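Local coordinates for protein Pcdhgc3 (PDB 4ZI8) that probably mediates calcium-dependent, homophilic cell adhesion in the brain through its extracellular cadherin domains, the first three of which make up this fragment, at residues Gly38-Asp43 against Arg54-Val59; Pro232-Ser237 against Ile269-Gly274; Ala254-Thr259 against Cys326-Glu331. One frame throughout, in Å; residues are numbered along the deposited sequence.

In the fold
Contact 1 belongs to the first of three cadherin domains and contacts 2 and 3 to the third, at opposite ends of the elongated chain. The centre of contact 1 lies about 95 Å from that of contact 2 and about 102 Å from that of contact 3, with calcium sites at both domain junctions between. Contacts 2 and 3 have centres about 8 Å apart and interlock: strand 233-234 pairs with strand 252-259, through Ala233 N to Thr259 O at 2.8 Å. Contact 2 sits close to a calcium ion, about 5 Å from the side chain of Pro232, whereas contacts 1 and 3 lie away from the metal sites. All three are apolar joins within beta sandwiches.

Contact 1. Residues Gly38-Asp43 against Arg54-Val59; sequences GNVVTD and RRLRVV
Leu56 reaches Val40 and Val41 with a single methyl group, and that is the whole of the apolar contact. Its CD2 lies 3.8 Å from Val40 CG2 and 3.9 Å from Val41 CG2, so one carbon meets two neighbouring residues at the helix start. With CG of Leu56 anti to the backbone N (chi1 166°), that branch reaches the helix. The join is small, 89 Å² in all, but all three side chains are buried.

None of the polar bonds joins the segments: the cap is internal to 38-43, and other polar side chains turn elsewhere in the domain. Asn39 is the N-cap of helix 40-44: its OD1 accepts the N-H of Thr42 at 2.9 Å from Thr42 N, nearly straight at 167°, and more weakly that of Val41. Its amide nitrogen is held by Thr73 O, fixing the first turn that presents the two valines. In 54-59, Arg54 salt-bridges Glu107, and Arg57 salt-bridges Glu103.

Strands 36-39 and 57-58 are edge strands of the two different sheets of this domain. Leu56 also packs on Val102 of strand 95-102 and, like Val40, on Val69 of strand 67-69, while Leu46, Leu48 and Leu51 close round Val41.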
loop_
_atom_site.group_PDB
_atom_site.type_symbol
_atom_site.label_atom_id
_atom_site.label_comp_id
_atom_site.label_asym_id
_atom_site.label_seq_id
_atom_site.Cartn_x
_atom_site.Cartn_y
_atom_site.Cartn_z
ATOM N N GLY B 38 -41.644 -0.758 -43.895
ATOM C CA GLY B 38 -42.704 -1.685 -44.246
ATOM C C GLY B 38 -43.778 -0.897 -44.951
ATOM O O GLY B 38 -43.654 0.316 -45.063
ATOM N N ASN B 39 -44.803 -1.575 -45.457
ATOM C CA ASN B 39 -45.938 -0.875 -46.026
ATOM C C ASN B 39 -47.127 -1.122 -45.133
ATOM O O ASN B 39 -47.611 -2.246 -45.038
ATOM C CB ASN B 39 -46.225 -1.341 -47.456
ATOM C CG ASN B 39 -47.207 -0.454 -48.144
ATOM O OD1 ASN B 39 -48.364 -0.389 -47.747
ATOM N ND2 ASN B 39 -46.757 0.260 -49.156
ATOM N N VAL B 40 -47.609 -0.079 -44.469
ATOM C CA VAL B 40 -48.670 -0.253 -43.494
ATOM C C VAL B 40 -50.015 -0.378 -44.175
ATOM O O VAL B 40 -50.967 -0.810 -43.563
ATOM C CB VAL B 40 -48.707 0.903 -42.479
ATOM C CG1 VAL B 40 -47.316 1.071 -41.856
ATOM C CG2 VAL B 40 -49.212 2.216 -43.127
ATOM N N VAL B 41 -50.096 -0.027 -45.446
ATOM C CA VAL B 41 -51.361 -0.193 -46.140
ATOM C C VAL B 41 -51.541 -1.653 -46.534
ATOM O O VAL B 41 -52.619 -2.223 -46.342
ATOM C CB VAL B 41 -51.460 0.715 -47.385
ATOM C CG1 VAL B 41 -52.552 0.205 -48.363
ATOM C CG2 VAL B 41 -51.771 2.135 -46.963
ATOM N N THR B 42 -50.497 -2.253 -47.092
ATOM C CA THR B 42 -50.549 -3.660 -47.416
ATOM C C THR B 42 -50.842 -4.521 -46.184
ATOM O O THR B 42 -51.588 -5.502 -46.246
ATOM C CB THR B 42 -49.246 -4.119 -48.031
ATOM O OG1 THR B 42 -48.993 -3.338 -49.200
ATOM C CG2 THR B 42 -49.344 -5.578 -48.414
ATOM N N ASP B 43 -50.240 -4.155 -45.072
ATOM C CA ASP B 43 -50.421 -4.906 -43.857
ATOM C C ASP B 43 -51.669 -4.593 -43.125
ATOM O O ASP B 43 -52.089 -5.365 -42.340
ATOM C CB ASP B 43 -49.219 -4.727 -42.944
ATOM C CG ASP B 43 -47.940 -5.122 -43.606
ATOM O OD1 ASP B 43 -47.992 -5.801 -44.624
ATOM O OD2 ASP B 43 -46.884 -4.722 -43.131
ATOM N N ARG B 54 -57.953 9.251 -47.462
ATOM C CA ARG B 54 -57.876 8.959 -46.044
ATOM C C ARG B 54 -56.762 9.716 -45.312
ATOM O O ARG B 54 -56.698 9.668 -44.083
ATOM C CB ARG B 54 -57.741 7.458 -45.866
ATOM C CG ARG B 54 -58.879 6.776 -46.610
ATOM C CD ARG B 54 -59.409 5.574 -45.920
ATOM N NE ARG B 54 -59.900 5.851 -44.581
ATOM C CZ ARG B 54 -60.157 4.887 -43.705
ATOM N NH1 ARG B 54 -59.972 3.622 -44.059
ATOM N NH2 ARG B 54 -60.592 5.184 -42.492
ATOM N N ARG B 55 -55.912 10.417 -46.069
ATOM C CA ARG B 55 -54.848 11.258 -45.508
ATOM C C ARG B 55 -54.034 10.535 -44.449
ATOM O O ARG B 55 -53.826 11.045 -43.343
ATOM C CB ARG B 55 -55.443 12.551 -44.917
ATOM C CG ARG B 55 -56.281 13.363 -45.891
ATOM C CD ARG B 55 -56.956 14.512 -45.160
ATOM N NE ARG B 55 -57.923 15.240 -45.983
ATOM C CZ ARG B 55 -57.626 16.327 -46.689
ATOM N NH1 ARG B 55 -56.386 16.809 -46.672
ATOM N NH2 ARG B 55 -58.565 16.932 -47.409
ATOM N N LEU B 56 -53.591 9.328 -44.782
ATOM C CA LEU B 56 -52.820 8.502 -43.872
ATOM C C LEU B 56 -51.557 9.246 -43.393
ATOM O O LEU B 56 -50.843 9.842 -44.200
ATOM C CB LEU B 56 -52.446 7.197 -44.563
ATOM C CG LEU B 56 -51.364 6.375 -43.876
ATOM C CD1 LEU B 56 -51.907 5.829 -42.560
ATOM C CD2 LEU B 56 -50.905 5.237 -44.785
ATOM N N ARG B 57 -51.335 9.270 -42.087
ATOM C CA ARG B 57 -50.142 9.913 -41.534
ATOM C C ARG B 57 -49.773 9.357 -40.163
ATOM O O ARG B 57 -50.596 8.744 -39.462
ATOM C CB ARG B 57 -50.353 11.415 -41.442
ATOM C CG ARG B 57 -51.493 11.756 -40.521
ATOM C CD ARG B 57 -51.977 13.137 -40.735
ATOM N NE ARG B 57 -53.130 13.477 -39.907
ATOM C CZ ARG B 57 -54.397 13.558 -40.355
ATOM N NH1 ARG B 57 -54.717 13.259 -41.622
ATOM N NH2 ARG B 57 -55.359 13.904 -39.513
ATOM N N VAL B 58 -48.524 9.570 -39.775
ATOM C CA VAL B 58 -48.074 9.218 -38.436
ATOM C C VAL B 58 -48.579 10.275 -37.481
ATOM O O VAL B 58 -48.539 11.462 -37.801
ATOM C CB VAL B 58 -46.541 9.119 -38.354
ATOM C CG1 VAL B 58 -46.121 8.803 -36.932
ATOM C CG2 VAL B 58 -46.045 8.039 -39.278
ATOM N N VAL B 59 -49.123 9.853 -36.349
ATOM C CA VAL B 59 -49.548 10.771 -35.310
ATOM C C VAL B 59 -48.322 11.463 -34.712
ATOM O O VAL B 59 -47.345 10.816 -34.366
ATOM C CB VAL B 59 -50.341 10.039 -34.226
ATOM C CG1 VAL B 59 -50.524 10.903 -32.956
ATOM C CG2 VAL B 59 -51.709 9.584 -34.794
#

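Contact 2. Residues Pro232-Ser237 against Ile269-Gly274; sequences PAFNQS and IVYSFG
Phe234 with Tyr271 and Pro232 with Ile269 form the packed part of this contact. Phe234 CE1 lies 3.9 Å from Tyr271 CE1, at the edge of the tyrosine ring and near its plane, with Phe234 CZ alongside at 4.1 Å from the same Tyr271 CE1. One face of the tyrosine is taken by its own strand: Ile269 CG2 sits 3.5 Å above the ring plane, displaced toward the rim. At the phenol end, Tyr271 OH is hydrogen-bonded to Ala258 N of strand 252-259 in the opposing sheet, which pins the far end of the side chain; the ring's rotation is set by its neighbours, Ile269 CG2 over the face and Phe234 at the edge. Pro232 CG stands 4.1 Å from Ile269 CG1, a branch that lies anti to the carbonyl carbon (chi1 -79°) and passes the proline ring in the opposite sense.

The solvent side is loose. Beyond Phe234 the chain turns away from strand 269-273, and Asn235, Gln236 and Ser237 are exposed; Ala233 also points away and is exposed.

Pro232 and Phe234 fall in the cadherin linker sequence DxNDNxPxF, just after the calcium ligands Asn228, Asp229 and Asn230. The contact between the segments is apolar, and Pro232 sits beside the carboxylates of Asp260 and Asp316, both calcium ligands; this is consistent with the linker seating its apolar residues in the third domain while the ligands before them bind calcium.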
loop_
_atom_site.group_PDB
_atom_site.type_symbol
_atom_site.label_atom_id
_atom_site.label_comp_id
_atom_site.label_asym_id
_atom_site.label_seq_id
_atom_site.Cartn_x
_atom_site.Cartn_y
_atom_site.Cartn_z
ATOM N N PRO B 232 24.133 -0.212 3.523
ATOM C CA PRO B 232 25.387 0.425 3.114
ATOM C C PRO B 232 26.477 -0.622 2.980
ATOM O O PRO B 232 26.395 -1.669 3.612
ATOM C CB PRO B 232 25.676 1.386 4.256
ATOM C CG PRO B 232 24.324 1.715 4.778
ATOM C CD PRO B 232 23.561 0.438 4.712
ATOM N N ALA B 233 27.471 -0.350 2.147
ATOM C CA ALA B 233 28.611 -1.247 2.003
ATOM C C ALA B 233 29.877 -0.425 1.909
ATOM O O ALA B 233 29.994 0.407 1.011
ATOM C CB ALA B 233 28.459 -2.128 0.770
ATOM N N PHE B 234 30.822 -0.660 2.814
ATOM C CA PHE B 234 32.098 0.048 2.753
ATOM C C PHE B 234 32.916 -0.352 1.537
ATOM O O PHE B 234 32.871 -1.495 1.106
ATOM C CB PHE B 234 32.897 -0.183 4.047
ATOM C CG PHE B 234 32.493 0.747 5.151
ATOM C CD1 PHE B 234 32.973 2.052 5.180
ATOM C CD2 PHE B 234 31.599 0.345 6.125
ATOM C CE1 PHE B 234 32.586 2.920 6.162
ATOM C CE2 PHE B 234 31.211 1.224 7.131
ATOM C CZ PHE B 234 31.699 2.506 7.145
ATOM N N ASN B 235 33.627 0.615 0.965
ATOM C CA ASN B 235 34.547 0.358 -0.131
ATOM C C ASN B 235 35.610 -0.638 0.267
ATOM O O ASN B 235 36.020 -1.478 -0.529
ATOM C CB ASN B 235 35.193 1.654 -0.604
ATOM C CG ASN B 235 34.357 2.363 -1.653
ATOM O OD1 ASN B 235 33.135 2.209 -1.696
ATOM N ND2 ASN B 235 35.011 3.129 -2.517
ATOM N N GLN B 236 36.054 -0.533 1.510
ATOM C CA GLN B 236 36.991 -1.492 2.054
ATOM C C GLN B 236 36.687 -1.700 3.518
ATOM O O GLN B 236 36.131 -0.823 4.186
ATOM C CB GLN B 236 38.438 -1.037 1.837
ATOM C CG GLN B 236 38.720 0.364 2.219
ATOM C CD GLN B 236 40.122 0.781 1.843
ATOM O OE1 GLN B 236 40.348 1.291 0.750
ATOM N NE2 GLN B 236 41.076 0.546 2.737
ATOM N N SER B 237 37.014 -2.890 3.999
ATOM C CA SER B 237 36.666 -3.289 5.345
ATOM C C SER B 237 37.707 -2.794 6.328
ATOM O O SER B 237 37.408 -2.588 7.498
ATOM C CB SER B 237 36.544 -4.805 5.442
ATOM O OG SER B 237 35.292 -5.222 4.929
ATOM N N ILE B 269 23.894 8.158 3.741
ATOM C CA ILE B 269 24.703 7.500 4.762
ATOM C C ILE B 269 25.184 8.420 5.873
ATOM O O ILE B 269 25.603 9.581 5.624
ATOM C CB ILE B 269 25.880 6.810 4.092
ATOM C CG1 ILE B 269 25.367 5.499 3.500
ATOM C CG2 ILE B 269 27.015 6.537 5.099
ATOM C CD1 ILE B 269 26.094 5.095 2.277
ATOM N N VAL B 270 25.051 7.907 7.098
ATOM C CA VAL B 270 25.561 8.550 8.304
ATOM C C VAL B 270 26.705 7.726 8.905
ATOM O O VAL B 270 26.542 6.526 9.140
ATOM C CB VAL B 270 24.478 8.694 9.377
ATOM C CG1 VAL B 270 25.080 9.317 10.663
ATOM C CG2 VAL B 270 23.325 9.503 8.869
ATOM N N TYR B 271 27.843 8.368 9.161
ATOM C CA TYR B 271 28.986 7.669 9.750
ATOM C C TYR B 271 29.062 7.945 11.239
ATOM O O TYR B 271 28.890 9.072 11.660
ATOM C CB TYR B 271 30.296 8.099 9.085
ATOM C CG TYR B 271 30.346 7.810 7.612
ATOM C CD1 TYR B 271 30.575 6.516 7.156
ATOM C CD2 TYR B 271 30.155 8.822 6.670
ATOM C CE1 TYR B 271 30.611 6.231 5.810
ATOM C CE2 TYR B 271 30.196 8.547 5.302
ATOM C CZ TYR B 271 30.426 7.243 4.883
ATOM O OH TYR B 271 30.475 6.930 3.547
ATOM N N SER B 272 29.340 6.921 12.042
ATOM C CA SER B 272 29.450 7.111 13.481
ATOM C C SER B 272 30.435 6.101 14.028
ATOM O O SER B 272 30.776 5.127 13.336
ATOM C CB SER B 272 28.088 6.967 14.170
ATOM O OG SER B 272 27.574 5.654 14.029
ATOM N N PHE B 273 30.906 6.348 15.245
ATOM C CA PHE B 273 31.731 5.376 15.931
ATOM C C PHE B 273 30.871 4.188 16.306
ATOM O O PHE B 273 29.802 4.351 16.900
ATOM C CB PHE B 273 32.378 5.984 17.183
ATOM C CG PHE B 273 33.469 6.970 16.874
ATOM C CD1 PHE B 273 34.613 6.568 16.202
ATOM C CD2 PHE B 273 33.352 8.299 17.251
ATOM C CE1 PHE B 273 35.635 7.494 15.907
ATOM C CE2 PHE B 273 34.356 9.213 16.977
ATOM C CZ PHE B 273 35.493 8.819 16.309
ATOM N N GLY B 274 31.335 2.994 15.952
ATOM C CA GLY B 274 30.603 1.767 16.267
ATOM C C GLY B 274 30.548 1.522 17.762
ATOM O O GLY B 274 31.386 2.045 18.501
#

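Contact 3. Residues Ala254-Thr259 against Cys326-Glu331; sequences AQVLAT and CKVLVE
Leu257 O accepts the N-H of Asn235 over 2.8 Å from Asn235 N, and Leu257 N is hydrogen-bonded to Tyr239 OH, so the backbone is gripped at both polar atoms right beside Val256, the residue that reaches over to Cys326 and Val328. Val256 CG1 is the shared atom. It lies 3.9 Å from Cys326 SG and 4.0 Å from Val328 CG2, so this methyl faces both of two residues that project from the same side of strand 324-333. Cys326 brings its sulfur across with a chi1 of 72°, between the backbone N and the carbonyl carbon.

Further along, Val328 uses its other branch: CG1, anti to the backbone N (chi1 -171°), meets Ala254 CB at 4.1 Å. The two branches of Val328 thus serve two residues of strand 252-259, Ala254 and Val256, while Gln255 between them points away and gives its amide nitrogen to Thr291 O. Phe234 and Tyr239 pack on both Val256 and Cys326.

Alternating inward residues of one sheet meeting those of another, with the CA atoms of Ala254 and Val328 7.8 Å apart, form part of the hydrophobic core between the two sheets of the Greek-key beta sandwich of a cadherin domain.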
loop_
_atom_site.group_PDB
_atom_site.type_symbol
_atom_site.label_atom_id
_atom_site.label_comp_id
_atom_site.label_asym_id
_atom_site.label_seq_id
_atom_site.Cartn_x
_atom_site.Cartn_y
_atom_site.Cartn_z
ATOM N N ALA B 254 42.062 9.402 8.334
ATOM C CA ALA B 254 41.558 8.543 7.280
ATOM C C ALA B 254 40.231 9.102 6.802
ATOM O O ALA B 254 39.600 9.877 7.524
ATOM C CB ALA B 254 41.391 7.097 7.780
ATOM N N GLN B 255 39.827 8.749 5.588
ATOM C CA GLN B 255 38.431 8.947 5.192
ATOM C C GLN B 255 37.801 7.609 4.780
ATOM O O GLN B 255 38.258 6.953 3.839
ATOM C CB GLN B 255 38.311 9.964 4.061
ATOM C CG GLN B 255 36.869 10.265 3.668
ATOM C CD GLN B 255 36.761 11.369 2.640
ATOM O OE1 GLN B 255 37.684 11.599 1.854
ATOM N NE2 GLN B 255 35.641 12.074 2.651
ATOM N N VAL B 256 36.754 7.191 5.487
ATOM C CA VAL B 256 36.098 5.947 5.136
ATOM C C VAL B 256 34.919 6.241 4.199
ATOM O O VAL B 256 34.374 7.353 4.189
ATOM C CB VAL B 256 35.634 5.192 6.376
ATOM C CG1 VAL B 256 36.834 4.983 7.342
ATOM C CG2 VAL B 256 34.511 5.960 7.078
ATOM N N LEU B 257 34.553 5.263 3.385
ATOM C CA LEU B 257 33.509 5.499 2.394
ATOM C C LEU B 257 32.634 4.268 2.235
ATOM O O LEU B 257 33.126 3.186 1.893
ATOM C CB LEU B 257 34.120 5.897 1.052
ATOM C CG LEU B 257 33.113 5.978 -0.112
ATOM C CD1 LEU B 257 32.114 7.107 0.114
ATOM C CD2 LEU B 257 33.792 6.112 -1.468
ATOM N N ALA B 258 31.337 4.436 2.485
ATOM C CA ALA B 258 30.345 3.395 2.205
ATOM C C ALA B 258 29.384 3.914 1.165
ATOM O O ALA B 258 29.234 5.126 1.037
ATOM C CB ALA B 258 29.595 3.005 3.469
ATOM N N THR B 259 28.740 3.015 0.427
ATOM C CA THR B 259 27.710 3.410 -0.535
ATOM C C THR B 259 26.441 2.597 -0.294
ATOM O O THR B 259 26.488 1.543 0.334
ATOM C CB THR B 259 28.159 3.203 -1.980
ATOM O OG1 THR B 259 28.370 1.805 -2.199
ATOM C CG2 THR B 259 29.451 3.947 -2.258
ATOM N N CYS B 326 33.401 -0.917 9.335
ATOM C CA CYS B 326 34.769 -1.055 8.908
ATOM C C CYS B 326 35.674 -0.790 10.107
ATOM O O CYS B 326 35.218 -0.379 11.192
ATOM C CB CYS B 326 35.097 -0.103 7.754
ATOM S SG CYS B 326 35.193 1.594 8.267
ATOM N N LYS B 327 36.951 -1.055 9.906
ATOM C CA LYS B 327 37.928 -0.885 10.962
ATOM C C LYS B 327 39.063 -0.005 10.474
ATOM O O LYS B 327 39.548 -0.179 9.360
ATOM C CB LYS B 327 38.453 -2.250 11.405
ATOM C CG LYS B 327 39.455 -2.208 12.527
ATOM C CD LYS B 327 39.771 -3.621 12.987
ATOM C CE LYS B 327 39.371 -4.624 11.946
ATOM N NZ LYS B 327 40.093 -5.917 12.106
ATOM N N VAL B 328 39.477 0.948 11.298
ATOM C CA VAL B 328 40.640 1.757 11.002
ATOM C C VAL B 328 41.735 1.414 12.006
ATOM O O VAL B 328 41.518 1.504 13.205
ATOM C CB VAL B 328 40.333 3.249 11.094
ATOM C CG1 VAL B 328 41.510 4.048 10.557
ATOM C CG2 VAL B 328 39.057 3.547 10.328
ATOM N N LEU B 329 42.884 0.977 11.509
ATOM C CA LEU B 329 44.050 0.715 12.344
ATOM C C LEU B 329 44.935 1.939 12.311
ATOM O O LEU B 329 45.504 2.257 11.275
ATOM C CB LEU B 329 44.816 -0.499 11.846
ATOM C CG LEU B 329 44.067 -1.820 11.972
ATOM C CD1 LEU B 329 44.850 -2.973 11.335
ATOM C CD2 LEU B 329 43.833 -2.086 13.437
ATOM N N VAL B 330 45.031 2.640 13.434
ATOM C CA VAL B 330 45.876 3.837 13.525
ATOM C C VAL B 330 47.159 3.493 14.279
ATOM O O VAL B 330 47.139 3.258 15.493
ATOM C CB VAL B 330 45.175 5.005 14.238
ATOM C CG1 VAL B 330 46.107 6.218 14.326
ATOM C CG2 VAL B 330 43.898 5.368 13.517
ATOM N N GLU B 331 48.249 3.422 13.530
ATOM C CA GLU B 331 49.576 3.178 14.090
ATOM C C GLU B 331 50.208 4.502 14.489
ATOM O O GLU B 331 50.333 5.409 13.674
ATOM C CB GLU B 331 50.469 2.440 13.096
ATOM C CG GLU B 331 51.882 2.212 13.632
ATOM C CD GLU B 331 52.824 1.601 12.604
ATOM O OE1 GLU B 331 52.335 1.184 11.526
ATOM O OE2 GLU B 331 54.049 1.540 12.881
#